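Local coordinates for AgaA (Rhizobium radiobacter, PDB 6HLX), which binds the opine agropinic acid in the periplasm as the solute-binding component of an ABC transporter that imports it, at residues S362-A367 with V400-S405; L326-Q331 with N337-I342; D16-P21 with E87-P92. One frame throughout, in Å; residues are numbered along the deposited sequence.

Interaction 1. Residues S362-A367 with V400-S405; sequences SRMAKA and VRTNNS. With G9Z (agropinic acid), chain E; SO4 (sulfate ion), chain U.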
ATOM      1  N   SER A 362      10.516  10.764   6.745  1.00 19.95           N
ATOM      2  CA  SER A 362      11.643  11.274   5.950  1.00 19.87           C
ATOM      3  C   SER A 362      11.961  10.324   4.803  1.00 23.15           C
ATOM      4  O   SER A 362      12.197  10.790   3.699  1.00 22.19           O
ATOM      5  CB  SER A 362      12.879  11.496   6.816  1.00 23.85           C
ATOM      6  OG  SER A 362      12.544  12.444   7.823  1.00 27.07           O
ATOM      7  N   ARG A 363      11.924   8.990   5.056  1.00 19.56           N
ATOM      8  CA  ARG A 363      12.162   8.008   3.978  1.00 18.79           C
ATOM      9  C   ARG A 363      11.088   8.212   2.871  1.00 22.52           C
ATOM     10  O   ARG A 363      11.424   8.247   1.688  1.00 21.90           O
ATOM     11  CB  ARG A 363      12.089   6.560   4.560  1.00 21.09           C
ATOM     12  CG  ARG A 363      12.255   5.426   3.529  1.00 22.04           C
ATOM     13  CD  ARG A 363      10.955   5.085   2.801  1.00 20.98           C
ATOM     14  NE  ARG A 363      11.183   4.017   1.833  1.00 20.69           N
ATOM     15  CZ  ARG A 363      10.337   3.642   0.878  1.00 29.41           C
ATOM     16  NH1 ARG A 363      10.670   2.676   0.033  1.00 23.40           N
ATOM     17  NH2 ARG A 363       9.147   4.223   0.768  1.00 22.63           N
ATOM     18  N   MET A 364       9.805   8.322   3.254  1.00 20.96           N
ATOM     19  CA  MET A 364       8.700   8.481   2.286  1.00 21.56           C
ATOM     20  C   MET A 364       8.829   9.754   1.469  1.00 25.24           C
ATOM     21  O   MET A 364       8.519   9.716   0.275  1.00 24.57           O
ATOM     22  CB  MET A 364       7.314   8.498   2.980  1.00 24.73           C
ATOM     23  CG  MET A 364       6.643   7.182   3.083  1.00 28.75           C
ATOM     24  SD  MET A 364       6.642   6.139   1.592  1.00 30.61           S
ATOM     25  CE  MET A 364       5.103   6.414   0.905  1.00 28.86           C
ATOM     26  N   ALA A 365       9.248  10.889   2.095  1.00 22.25           N
ATOM     27  CA  ALA A 365       9.421  12.152   1.363  1.00 23.28           C
ATOM     28  C   ALA A 365      10.489  11.947   0.286  1.00 26.97           C
ATOM     29  O   ALA A 365      10.302  12.396  -0.840  1.00 28.20           O
ATOM     30  CB  ALA A 365       9.845  13.271   2.302  1.00 24.51           C
ATOM     31  N   LYS A 366      11.597  11.250   0.625  1.00 22.49           N
ATOM     32  CA  LYS A 366      12.646  10.990  -0.370  1.00 22.14           C
ATOM     33  C   LYS A 366      12.145  10.019  -1.450  1.00 26.01           C
ATOM     34  O   LYS A 366      12.405  10.242  -2.634  1.00 26.83           O
ATOM     35  CB  LYS A 366      13.912  10.434   0.280  1.00 23.94           C
ATOM     36  CG  LYS A 366      14.653  11.432   1.166  1.00 26.54           C
ATOM     37  CD  LYS A 366      15.928  10.803   1.721  1.00 38.82           C
ATOM     38  CE  LYS A 366      17.086  11.770   1.729  1.00 59.84           C
ATOM     39  NZ  LYS A 366      18.361  11.090   2.081  1.00 73.39           N
ATOM     40  N   ALA A 367      11.446   8.951  -1.051  1.00 22.41           N
ATOM     41  CA  ALA A 367      10.938   7.959  -2.005  1.00 23.99           C
ATOM     42  C   ALA A 367       9.968   8.596  -3.015  1.00 31.40           C
ATOM     43  O   ALA A 367      10.029   8.280  -4.215  1.00 29.34           O
ATOM     44  CB  ALA A 367      10.272   6.801  -1.271  1.00 24.97           C
ATOM     45  N   VAL A 400       7.869   8.446 -11.286  1.00 21.49           N
ATOM     46  CA  VAL A 400       8.370   8.283  -9.914  1.00 19.79           C
ATOM     47  C   VAL A 400       7.135   8.027  -9.063  1.00 22.34           C
ATOM     48  O   VAL A 400       6.315   8.913  -8.887  1.00 22.15           O
ATOM     49  CB  VAL A 400       9.207   9.487  -9.411  1.00 24.02           C
ATOM     50  CG1 VAL A 400       9.599   9.297  -7.943  1.00 24.07           C
ATOM     51  CG2 VAL A 400      10.455   9.678 -10.289  1.00 24.75           C
ATOM     52  N   ARG A 401       6.979   6.796  -8.608  1.00 19.79           N
ATOM     53  CA  ARG A 401       5.800   6.389  -7.837  1.00 18.97           C
ATOM     54  C   ARG A 401       6.211   5.712  -6.533  1.00 23.48           C
ATOM     55  O   ARG A 401       7.371   5.333  -6.369  1.00 22.42           O
ATOM     56  CB  ARG A 401       4.890   5.464  -8.681  1.00 19.27           C
ATOM     57  CG  ARG A 401       4.515   6.075 -10.043  1.00 22.65           C
ATOM     58  CD  ARG A 401       3.501   5.257 -10.837  1.00 21.36           C
ATOM     59  NE  ARG A 401       3.971   3.916 -11.183  1.00 22.01           N
ATOM     60  CZ  ARG A 401       4.545   3.591 -12.343  1.00 24.94           C
ATOM     61  NH1 ARG A 401       4.868   2.331 -12.599  1.00 19.91           N
ATOM     62  NH2 ARG A 401       4.807   4.530 -13.252  1.00 20.22           N
ATOM     63  N   THR A 402       5.245   5.484  -5.631  1.00 19.49           N
ATOM     64  CA  THR A 402       5.580   4.857  -4.350  1.00 19.06           C
ATOM     65  C   THR A 402       6.121   3.416  -4.484  1.00 20.23           C
ATOM     66  O   THR A 402       6.911   3.012  -3.640  1.00 20.47           O
ATOM     67  CB  THR A 402       4.331   4.839  -3.418  1.00 23.76           C
ATOM     68  OG1 THR A 402       3.261   4.142  -4.086  1.00 21.84           O
ATOM     69  CG2 THR A 402       3.901   6.249  -2.974  1.00 22.73           C
ATOM     70  N   ASN A 403       5.713   2.666  -5.534  1.00 16.94           N
ATOM     71  CA  ASN A 403       6.039   1.240  -5.695  1.00 17.46           C
ATOM     72  C   ASN A 403       6.920   0.886  -6.886  1.00 21.34           C
ATOM     73  O   ASN A 403       7.261  -0.284  -7.031  1.00 22.24           O
ATOM     74  CB  ASN A 403       4.747   0.418  -5.806  1.00 17.95           C
ATOM     75  CG  ASN A 403       3.972   0.319  -4.519  1.00 24.69           C
ATOM     76  OD1 ASN A 403       2.721   0.323  -4.505  1.00 24.90           O
ATOM     77  ND2 ASN A 403       4.692   0.200  -3.413  1.00 14.40           N
ATOM     78  N   ASN A 404       7.256   1.855  -7.728  1.00 19.35           N
ATOM     79  CA  ASN A 404       8.033   1.518  -8.936  1.00 19.46           C
ATOM     80  C   ASN A 404       9.543   1.757  -8.792  1.00 22.23           C
ATOM     81  O   ASN A 404      10.019   2.219  -7.750  1.00 21.34           O
ATOM     82  CB  ASN A 404       7.469   2.250 -10.176  1.00 19.19           C
ATOM     83  CG  ASN A 404       7.956   3.674 -10.330  1.00 25.16           C
ATOM     84  OD1 ASN A 404       8.158   4.381  -9.339  1.00 22.65           O
ATOM     85  ND2 ASN A 404       8.149   4.133 -11.579  1.00 21.00           N
ATOM     86  N   SER A 405      10.278   1.473  -9.880  1.00 19.33           N
ATOM     87  CA  SER A 405      11.706   1.750  -9.995  1.00 18.88           C
ATOM     88  C   SER A 405      11.807   3.037 -10.828  1.00 23.33           C
ATOM     89  O   SER A 405      11.500   3.019 -12.031  1.00 21.38           O
ATOM     90  CB  SER A 405      12.423   0.579 -10.665  1.00 20.34           C
ATOM     91  OG  SER A 405      12.686  -0.332  -9.609  1.00 20.94           O
TER
HETATM   92  OAM G9Z E 604       3.959   2.330   5.638  1.00 19.83           O
HETATM   93  CAB G9Z E 604       4.903   1.540   5.778  1.00 20.73           C
HETATM   94  CAC G9Z E 604       5.727   1.531   6.922  1.00 21.35           C
HETATM   95  CB  G9Z E 604       6.761   0.384   6.700  1.00 20.86           C
HETATM   96  CA  G9Z E 604       6.532  -0.084   5.273  1.00 19.50           C
HETATM   97  C   G9Z E 604       6.367  -1.504   5.215  1.00 21.29           C
HETATM   98  O   G9Z E 604       5.223  -1.992   5.429  1.00 20.70           O
HETATM   99  N   G9Z E 604       5.333   0.697   4.821  1.00 18.24           N
HETATM  100  CAG G9Z E 604       4.626   0.478   3.501  1.00 18.29           C
HETATM  101  CAH G9Z E 604       5.379   1.184   2.372  1.00 20.27           C
HETATM  102  OAP G9Z E 604       6.657   0.556   2.273  1.00 20.84           O
HETATM  103  CAI G9Z E 604       4.651   1.090   1.027  1.00 20.24           C
HETATM  104  OAQ G9Z E 604       3.236   1.329   1.239  1.00 19.16           O
HETATM  105  CAJ G9Z E 604       5.157   2.177   0.019  1.00 19.85           C
HETATM  106  OAR G9Z E 604       4.439   2.051  -1.222  1.00 20.34           O
HETATM  107  CAK G9Z E 604       6.682   2.216  -0.243  1.00 19.14           C
HETATM  108  OAT G9Z E 604       7.016   3.426  -0.951  1.00 20.09           O
HETATM  109  CAL G9Z E 604       7.190   0.967  -0.979  1.00 19.08           C
HETATM  110  OAS G9Z E 604       8.631   1.003  -1.073  1.00 20.39           O
HETATM  111  OXT G9Z E 604       7.389  -2.207   4.987  1.00 20.87           O
HETATM  112  S   SO4 U 620       7.642  12.231 -12.660  1.00 40.77           S
HETATM  113  O1  SO4 U 620       8.918  12.791 -12.128  1.00 46.99           O
HETATM  114  O2  SO4 U 620       7.025  11.375 -11.652  1.00 33.15           O
HETATM  115  O3  SO4 U 620       6.729  13.342 -12.953  1.00 45.35           O
HETATM  116  O4  SO4 U 620       7.937  11.504 -13.889  1.00 41.70           O
HETATM  117  O   HOH W   1      10.036   5.897  -5.599  1.00 29.08           O
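Hydroxyl OAT of agropinic acid is gripped from both segments: it donates to the backbone O of Thr402 at 2.7 Å and accepts from NH2 of Arg363 at 2.9 Å, the latter bond nearly straight at 165°. The neighbouring hydroxyl OAS takes a second, more bent bond from NH1 of Arg363, so two adjacent hydroxyls of the sugar-like chain share one guanidinium. Arg363 bends at chi2 (-83°), which carries its tip from the helix into the pocket; Ala367 CB lies over one face of the group, 3.5 Å above the plane and offset toward its rim, while Met364 SD and OAT lie at its edge, in plane. Thr375 OG1 is a further partner of NH1, helping to fix the rotation of the guanidinium. Direct protein contact is slight, Met364 CE against Thr402 CG2 at 4.1 Å and Val400 CG1 against the backbone O of Ala367 at 3.9 Å, with no direct hydrogen bond. A water joins the segments, donating to the backbone O of Ala367 and to that of Arg401. Within the loop, Arg401 N reaches Asn404 OD1 at 2.8 Å from above the carbonyl plane. Helix and loop thus meet mainly through the ligand, in the agropinic acid pocket of this periplasmic binding protein.

Interaction 2. Residues L326-Q331 with N337-I342; sequences LLATSQ and NTAIAI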
ATOM      1  N   LEU A 326      21.891   2.983  -0.054  1.00 21.71           N
ATOM      2  CA  LEU A 326      20.595   2.298   0.081  1.00 21.18           C
ATOM      3  C   LEU A 326      19.728   3.036   1.082  1.00 23.95           C
ATOM      4  O   LEU A 326      20.111   3.190   2.251  1.00 22.53           O
ATOM      5  CB  LEU A 326      20.792   0.849   0.541  1.00 21.30           C
ATOM      6  CG  LEU A 326      19.550  -0.026   0.854  1.00 22.37           C
ATOM      7  CD1 LEU A 326      18.659  -0.188  -0.383  1.00 22.29           C
ATOM      8  CD2 LEU A 326      19.990  -1.392   1.346  1.00 23.05           C
ATOM      9  N   LEU A 327      18.545   3.448   0.623  1.00 20.28           N
ATOM     10  CA  LEU A 327      17.576   4.128   1.489  1.00 19.96           C
ATOM     11  C   LEU A 327      16.656   3.115   2.149  1.00 22.90           C
ATOM     12  O   LEU A 327      16.003   2.314   1.468  1.00 21.89           O
ATOM     13  CB  LEU A 327      16.742   5.144   0.683  1.00 20.56           C
ATOM     14  CG  LEU A 327      15.592   5.843   1.424  1.00 23.97           C
ATOM     15  CD1 LEU A 327      16.107   6.716   2.598  1.00 23.38           C
ATOM     16  CD2 LEU A 327      14.718   6.635   0.458  1.00 22.76           C
ATOM     17  N   ALA A 328      16.531   3.203   3.467  1.00 19.44           N
ATOM     18  CA  ALA A 328      15.550   2.391   4.185  1.00 19.86           C
ATOM     19  C   ALA A 328      15.085   3.255   5.368  1.00 23.29           C
ATOM     20  O   ALA A 328      14.938   4.470   5.191  1.00 21.80           O
ATOM     21  CB  ALA A 328      16.157   1.050   4.632  1.00 21.24           C
ATOM     22  N   THR A 329      14.830   2.665   6.536  1.00 20.58           N
ATOM     23  CA  THR A 329      14.388   3.430   7.719  1.00 19.84           C
ATOM     24  C   THR A 329      14.852   2.716   8.968  1.00 23.53           C
ATOM     25  O   THR A 329      14.969   1.485   8.961  1.00 20.85           O
ATOM     26  CB  THR A 329      12.841   3.613   7.722  1.00 22.89           C
ATOM     27  OG1 THR A 329      12.427   4.436   8.838  1.00 21.25           O
ATOM     28  CG2 THR A 329      12.065   2.264   7.762  1.00 22.29           C
ATOM     29  N   SER A 330      15.047   3.470  10.061  1.00 20.04           N
ATOM     30  CA  SER A 330      15.341   2.850  11.346  1.00 21.13           C
ATOM     31  C   SER A 330      14.011   2.714  12.150  1.00 23.52           C
ATOM     32  O   SER A 330      14.025   2.155  13.233  1.00 24.04           O
ATOM     33  CB  SER A 330      16.308   3.724  12.130  1.00 27.31           C
ATOM     34  OG  SER A 330      15.757   5.028  12.087  1.00 35.03           O
ATOM     35  N   GLN A 331      12.884   3.266  11.651  1.00 20.42           N
ATOM     36  CA  GLN A 331      11.604   3.224  12.386  1.00 18.91           C
ATOM     37  C   GLN A 331      10.999   1.811  12.478  1.00 23.36           C
ATOM     38  O   GLN A 331      10.226   1.519  13.403  1.00 23.31           O
ATOM     39  CB  GLN A 331      10.603   4.201  11.762  1.00 19.89           C
ATOM     40  CG  GLN A 331       9.319   4.348  12.641  1.00 19.39           C
ATOM     41  CD  GLN A 331       8.482   5.572  12.379  1.00 24.48           C
ATOM     42  OE1 GLN A 331       7.263   5.594  12.667  1.00 24.93           O
ATOM     43  NE2 GLN A 331       9.097   6.636  11.874  1.00 16.37           N
ATOM     44  N   ASN A 337      17.111  -3.964   9.452  1.00 22.19           N
ATOM     45  CA  ASN A 337      17.849  -5.238   9.402  1.00 22.42           C
ATOM     46  C   ASN A 337      17.896  -5.824   8.000  1.00 24.76           C
ATOM     47  O   ASN A 337      18.920  -6.423   7.625  1.00 23.54           O
ATOM     48  CB  ASN A 337      17.311  -6.222  10.440  1.00 22.89           C
ATOM     49  CG  ASN A 337      17.681  -5.793  11.835  1.00 31.47           C
ATOM     50  OD1 ASN A 337      18.791  -5.308  12.090  1.00 29.52           O
ATOM     51  ND2 ASN A 337      16.762  -5.946  12.760  1.00 28.45           N
ATOM     52  N   THR A 338      16.833  -5.590   7.187  1.00 20.79           N
ATOM     53  CA  THR A 338      16.877  -6.036   5.781  1.00 20.60           C
ATOM     54  C   THR A 338      17.988  -5.243   5.089  1.00 23.56           C
ATOM     55  O   THR A 338      18.777  -5.817   4.330  1.00 24.51           O
ATOM     56  CB  THR A 338      15.510  -5.829   5.090  1.00 23.39           C
ATOM     57  OG1 THR A 338      14.559  -6.737   5.674  1.00 22.66           O
ATOM     58  CG2 THR A 338      15.583  -6.051   3.546  1.00 20.76           C
ATOM     59  N   ALA A 339      18.052  -3.924   5.347  1.00 19.63           N
ATOM     60  CA  ALA A 339      19.085  -3.065   4.737  1.00 21.61           C
ATOM     61  C   ALA A 339      20.504  -3.502   5.121  1.00 25.36           C
ATOM     62  O   ALA A 339      21.387  -3.566   4.251  1.00 23.78           O
ATOM     63  CB  ALA A 339      18.854  -1.601   5.102  1.00 22.69           C
ATOM     64  N   ILE A 340      20.716  -3.837   6.411  1.00 23.03           N
ATOM     65  CA  ILE A 340      22.013  -4.315   6.917  1.00 22.54           C
ATOM     66  C   ILE A 340      22.410  -5.625   6.212  1.00 27.43           C
ATOM     67  O   ILE A 340      23.551  -5.755   5.754  1.00 27.87           O
ATOM     68  CB  ILE A 340      21.990  -4.459   8.462  1.00 24.96           C
ATOM     69  CG1 ILE A 340      21.960  -3.060   9.131  1.00 25.16           C
ATOM     70  CG2 ILE A 340      23.172  -5.316   8.975  1.00 25.90           C
ATOM     71  CD1 ILE A 340      21.589  -3.064  10.644  1.00 26.73           C
ATOM     72  N   ALA A 341      21.453  -6.557   6.075  1.00 25.09           N
ATOM     73  CA  ALA A 341      21.711  -7.834   5.390  1.00 26.31           C
ATOM     74  C   ALA A 341      22.085  -7.596   3.923  1.00 29.12           C
ATOM     75  O   ALA A 341      23.065  -8.178   3.446  1.00 28.80           O
ATOM     76  CB  ALA A 341      20.493  -8.742   5.493  1.00 26.74           C
ATOM     77  N   ILE A 342      21.357  -6.691   3.227  1.00 23.89           N
ATOM     78  CA  ILE A 342      21.656  -6.370   1.821  1.00 23.56           C
ATOM     79  C   ILE A 342      23.074  -5.793   1.690  1.00 27.05           C
ATOM     80  O   ILE A 342      23.826  -6.198   0.802  1.00 26.86           O
ATOM     81  CB  ILE A 342      20.557  -5.454   1.206  1.00 25.70           C
ATOM     82  CG1 ILE A 342      19.237  -6.258   1.073  1.00 24.84           C
ATOM     83  CG2 ILE A 342      21.000  -4.863  -0.173  1.00 27.17           C
ATOM     84  CD1 ILE A 342      17.997  -5.433   0.781  1.00 26.32           C
TER
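Leu326 and Ala339 carry this contact, with Ile342 and Ala328 completing it, and the side-chain meetings are all apolar. A single methyl does most of the work: CD2 of Leu326 sits over the helix backbone, 3.9 Å from the CA of Ala339, and also touches that residue's CB. One helical turn further on, CG2 of Ile342 closes on the same Leu326 CD2 at 3.9 Å, so the leucine methyl rests between residues three apart on the helix. With CG of Leu326 anti to the backbone N (chi1 175°), its branch is carried outward from the strand to the helix surface. Strand 322-327 and helix 333-347 are the first two elements of a beta-alpha-beta unit that returns in strand 351-356, and the contact lies where the helix packs on the sheet. Just beyond the strand end Ala328 CB meets Ala339 CB at 3.8 Å, the CA atoms of these two residues being 6.5 Å apart. Val353 and Leu355 of the returning strand, with Phe374 and Val376 of strand 374-379, extend the apolar layer around Leu326. Past Ala328 the loop leading to the helix makes an ST turn, Gln331 N bonding to Thr329 OG1 at 3.1 Å.

Interaction 3. Residues D16-P21 with E87-P92; sequences DTVVQP and ERILDP. With EDO (1,2-ethanediol), chain B.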
ATOM      1  N   ASP A  16      -3.839  14.110   3.966  1.00 21.08           N
ATOM      2  CA  ASP A  16      -4.231  14.567   2.618  1.00 20.88           C
ATOM      3  C   ASP A  16      -4.652  13.297   1.845  1.00 22.74           C
ATOM      4  O   ASP A  16      -3.881  12.340   1.744  1.00 21.03           O
ATOM      5  CB  ASP A  16      -3.071  15.325   1.935  1.00 22.69           C
ATOM      6  CG  ASP A  16      -3.395  15.840   0.549  1.00 29.50           C
ATOM      7  OD1 ASP A  16      -4.239  15.225  -0.132  1.00 29.86           O
ATOM      8  OD2 ASP A  16      -2.768  16.826   0.125  1.00 31.49           O
ATOM      9  N   THR A  17      -5.928  13.230   1.439  1.00 20.45           N
ATOM     10  CA  THR A  17      -6.451  11.952   0.943  1.00 19.65           C
ATOM     11  C   THR A  17      -5.704  11.363  -0.226  1.00 21.04           C
ATOM     12  O   THR A  17      -5.530  10.138  -0.247  1.00 21.77           O
ATOM     13  CB  THR A  17      -7.952  11.995   0.647  1.00 20.84           C
ATOM     14  OG1 THR A  17      -8.200  12.837  -0.486  1.00 21.61           O
ATOM     15  CG2 THR A  17      -8.780  12.471   1.887  1.00 19.22           C
ATOM     16  N   VAL A  18      -5.251  12.207  -1.177  1.00 18.29           N
ATOM     17  CA  VAL A  18      -4.654  11.727  -2.435  1.00 18.33           C
ATOM     18  C   VAL A  18      -3.209  11.199  -2.260  1.00 22.16           C
ATOM     19  O   VAL A  18      -2.699  10.503  -3.151  1.00 21.80           O
ATOM     20  CB  VAL A  18      -4.745  12.773  -3.571  1.00 21.50           C
ATOM     21  CG1 VAL A  18      -6.187  13.211  -3.818  1.00 22.06           C
ATOM     22  CG2 VAL A  18      -3.833  13.972  -3.311  1.00 21.87           C
ATOM     23  N   VAL A  19      -2.552  11.584  -1.144  1.00 19.20           N
ATOM     24  CA  VAL A  19      -1.179  11.171  -0.837  1.00 18.64           C
ATOM     25  C   VAL A  19      -1.197   9.833  -0.148  1.00 21.21           C
ATOM     26  O   VAL A  19      -2.035   9.611   0.735  1.00 20.13           O
ATOM     27  CB  VAL A  19      -0.478  12.246   0.051  1.00 22.51           C
ATOM     28  CG1 VAL A  19       0.934  11.831   0.440  1.00 22.49           C
ATOM     29  CG2 VAL A  19      -0.473  13.596  -0.643  1.00 22.96           C
ATOM     30  N   GLN A  20      -0.250   8.959  -0.515  1.00 17.29           N
ATOM     31  CA  GLN A  20      -0.102   7.639   0.110  1.00 17.21           C
ATOM     32  C   GLN A  20       1.112   7.782   1.058  1.00 19.81           C
ATOM     33  O   GLN A  20       2.264   7.671   0.598  1.00 20.71           O
ATOM     34  CB  GLN A  20       0.165   6.572  -0.978  1.00 18.81           C
ATOM     35  CG  GLN A  20      -0.185   5.132  -0.570  1.00 24.20           C
ATOM     36  CD  GLN A  20       0.418   4.661   0.724  1.00 30.93           C
ATOM     37  OE1 GLN A  20       0.048   5.133   1.804  1.00 23.57           O
ATOM     38  NE2 GLN A  20       1.321   3.695   0.655  1.00 23.30           N
ATOM     39  N   PRO A  21       0.906   8.094   2.359  1.00 19.24           N
ATOM     40  CA  PRO A  21       2.072   8.312   3.241  1.00 19.69           C
ATOM     41  C   PRO A  21       2.621   7.023   3.848  1.00 21.33           C
ATOM     42  O   PRO A  21       3.687   7.033   4.466  1.00 21.04           O
ATOM     43  CB  PRO A  21       1.486   9.186   4.366  1.00 21.35           C
ATOM     44  CG  PRO A  21       0.067   8.659   4.518  1.00 23.77           C
ATOM     45  CD  PRO A  21      -0.376   8.273   3.091  1.00 19.73           C
ATOM     46  N   GLU A  87     -10.806  14.958  -9.998  1.00 22.10           N
ATOM     47  CA  GLU A  87      -9.973  15.960 -10.682  1.00 22.37           C
ATOM     48  C   GLU A  87      -8.682  16.273  -9.927  1.00 27.55           C
ATOM     49  O   GLU A  87      -7.642  16.500 -10.565  1.00 26.94           O
ATOM     50  CB  GLU A  87     -10.769  17.209 -10.996  1.00 23.83           C
ATOM     51  CG  GLU A  87     -11.599  16.994 -12.247  1.00 29.41           C
ATOM     52  CD  GLU A  87     -12.517  18.139 -12.620  1.00 53.40           C
ATOM     53  OE1 GLU A  87     -13.012  18.135 -13.769  1.00 42.42           O
ATOM     54  OE2 GLU A  87     -12.751  19.031 -11.772  1.00 50.63           O
ATOM     55  N   ARG A  88      -8.724  16.224  -8.579  1.00 23.96           N
ATOM     56  CA  ARG A  88      -7.517  16.445  -7.760  1.00 24.89           C
ATOM     57  C   ARG A  88      -6.508  15.310  -7.967  1.00 27.06           C
ATOM     58  O   ARG A  88      -5.296  15.545  -8.000  1.00 27.53           O
ATOM     59  CB  ARG A  88      -7.890  16.601  -6.275  1.00 26.23           C
ATOM     60  CG  ARG A  88      -6.714  17.054  -5.445  1.00 32.47           C
ATOM     61  CD  ARG A  88      -7.066  17.771  -4.166  1.00 37.11           C
ATOM     62  NE  ARG A  88      -5.811  18.160  -3.538  1.00 44.99           N
ATOM     63  CZ  ARG A  88      -5.295  17.593  -2.454  1.00 53.88           C
ATOM     64  NH1 ARG A  88      -5.980  16.663  -1.788  1.00 29.27           N
ATOM     65  NH2 ARG A  88      -4.106  17.972  -2.004  1.00 39.86           N
ATOM     66  N   ILE A  89      -7.000  14.084  -8.137  1.00 22.68           N
ATOM     67  CA  ILE A  89      -6.123  12.930  -8.377  1.00 21.99           C
ATOM     68  C   ILE A  89      -5.476  13.048  -9.761  1.00 26.75           C
ATOM     69  O   ILE A  89      -4.276  12.796  -9.932  1.00 26.02           O
ATOM     70  CB  ILE A  89      -6.918  11.603  -8.250  1.00 23.42           C
ATOM     71  CG1 ILE A  89      -7.444  11.435  -6.786  1.00 22.63           C
ATOM     72  CG2 ILE A  89      -6.017  10.398  -8.676  1.00 24.80           C
ATOM     73  CD1 ILE A  89      -8.607  10.350  -6.630  1.00 26.27           C
ATOM     74  N   LEU A  90      -6.284  13.443 -10.748  1.00 23.72           N
ATOM     75  CA  LEU A  90      -5.857  13.537 -12.147  1.00 23.67           C
ATOM     76  C   LEU A  90      -4.930  14.699 -12.470  1.00 28.21           C
ATOM     77  O   LEU A  90      -4.295  14.698 -13.527  1.00 29.17           O
ATOM     78  CB  LEU A  90      -7.100  13.600 -13.056  1.00 23.93           C
ATOM     79  CG  LEU A  90      -8.040  12.380 -12.996  1.00 26.82           C
ATOM     80  CD1 LEU A  90      -9.372  12.671 -13.737  1.00 28.24           C
ATOM     81  CD2 LEU A  90      -7.368  11.123 -13.530  1.00 27.06           C
ATOM     82  N   ASP A  91      -4.891  15.705 -11.607  1.00 24.52           N
ATOM     83  CA  ASP A  91      -4.115  16.927 -11.855  1.00 24.77           C
ATOM     84  C   ASP A  91      -2.619  16.620 -12.017  1.00 26.60           C
ATOM     85  O   ASP A  91      -2.006  16.204 -11.051  1.00 26.58           O
ATOM     86  CB  ASP A  91      -4.347  17.930 -10.727  1.00 26.52           C
ATOM     87  CG  ASP A  91      -3.656  19.290 -10.878  1.00 35.00           C
ATOM     88  OD1 ASP A  91      -2.898  19.479 -11.862  1.00 34.39           O
ATOM     89  OD2 ASP A  91      -3.861  20.145 -10.012  1.00 37.64           O
ATOM     90  N   PRO A  92      -2.017  16.827 -13.212  1.00 27.51           N
ATOM     91  CA  PRO A  92      -0.576  16.512 -13.381  1.00 28.06           C
ATOM     92  C   PRO A  92       0.380  17.357 -12.550  1.00 32.92           C
ATOM     93  O   PRO A  92       1.539  16.967 -12.381  1.00 32.21           O
ATOM     94  CB  PRO A  92      -0.316  16.725 -14.880  1.00 29.79           C
ATOM     95  CG  PRO A  92      -1.638  16.825 -15.511  1.00 35.06           C
ATOM     96  CD  PRO A  92      -2.598  17.335 -14.469  1.00 30.12           C
TER
HETATM   97  C1  EDO B 636     -11.595  15.654 -16.468  1.00 64.10           C
HETATM   98  O1  EDO B 636     -12.734  16.337 -15.956  1.00 62.55           O
HETATM   99  C2  EDO B 636     -10.306  16.258 -15.849  1.00 64.81           C
HETATM  100  O2  EDO B 636      -9.166  15.549 -16.321  1.00 65.29           O
HETATM  101  O   HOH W   2      -8.548  15.348  -1.624  1.00 27.75           O
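Asp16 and Arg88 meet end-on in a two-pronged salt bridge, NH1 of Arg88 to OD1 of Asp16 and NH2 to OD2, each at 2.8 Å. The two prongs differ in quality. The NH2 bond is nearly straight (170°) and its acceptor lies in the guanidinium plane, whereas OD1 is tilted out of that plane and the NH1 bond is more bent; both oxygens are approached on their syn sides. Carboxylate and guanidinium planes are 21° apart, and both nitrogens stand somewhat out of the carboxylate plane. The Val18 side chain crosses that of Arg88 at about a right angle, its CG2 over one face of the guanidinium, 3.7 Å above the plane and offset toward the rim, and its other methyl, CG1, packs on CG1 of Ile89 at 3.7 Å. A type I turn from Asp16 to Val19 presents this group: Asp16 and Val18 stand close together on it, in the loop between strand 3-8 and helix 23-32, and reach the last turn of helix 79-90. Within the turn, Val18 N makes a weak bond to Asp16 OD1. Arg88 extends from CG to NE, which spans the distance from the helix to the turn. A water then accepts from Arg88 NH1 at 2.9 Å and donates to Thr17 OG1. Farther out, Lys29 NZ bonds to the backbone O of Thr17 and of Val19, and Ser97 to the backbone of Val18.

How the interactions relate
Interactions 1 and 2 are buried, whereas interaction 3 is only partly so, and the chemistry follows: apolar packing of helix on sheet in interaction 2, polar groups converging on a ligand in interaction 1, a salt bridge with a water beside it in interaction 3. Interaction 1 lies between the others, each centre about 15 Å from its own, and touches both. Arg363 CG packs 3.3 Å from Ala328 O, while Leu327, on the strand of interaction 2, contacts Arg363 and Lys366 of helix 360-369. On the other flank Met364 meets the backbone O atoms of Gln20 and Pro21. Interactions 2 and 3 do not touch; their centres are about 28 Å apart.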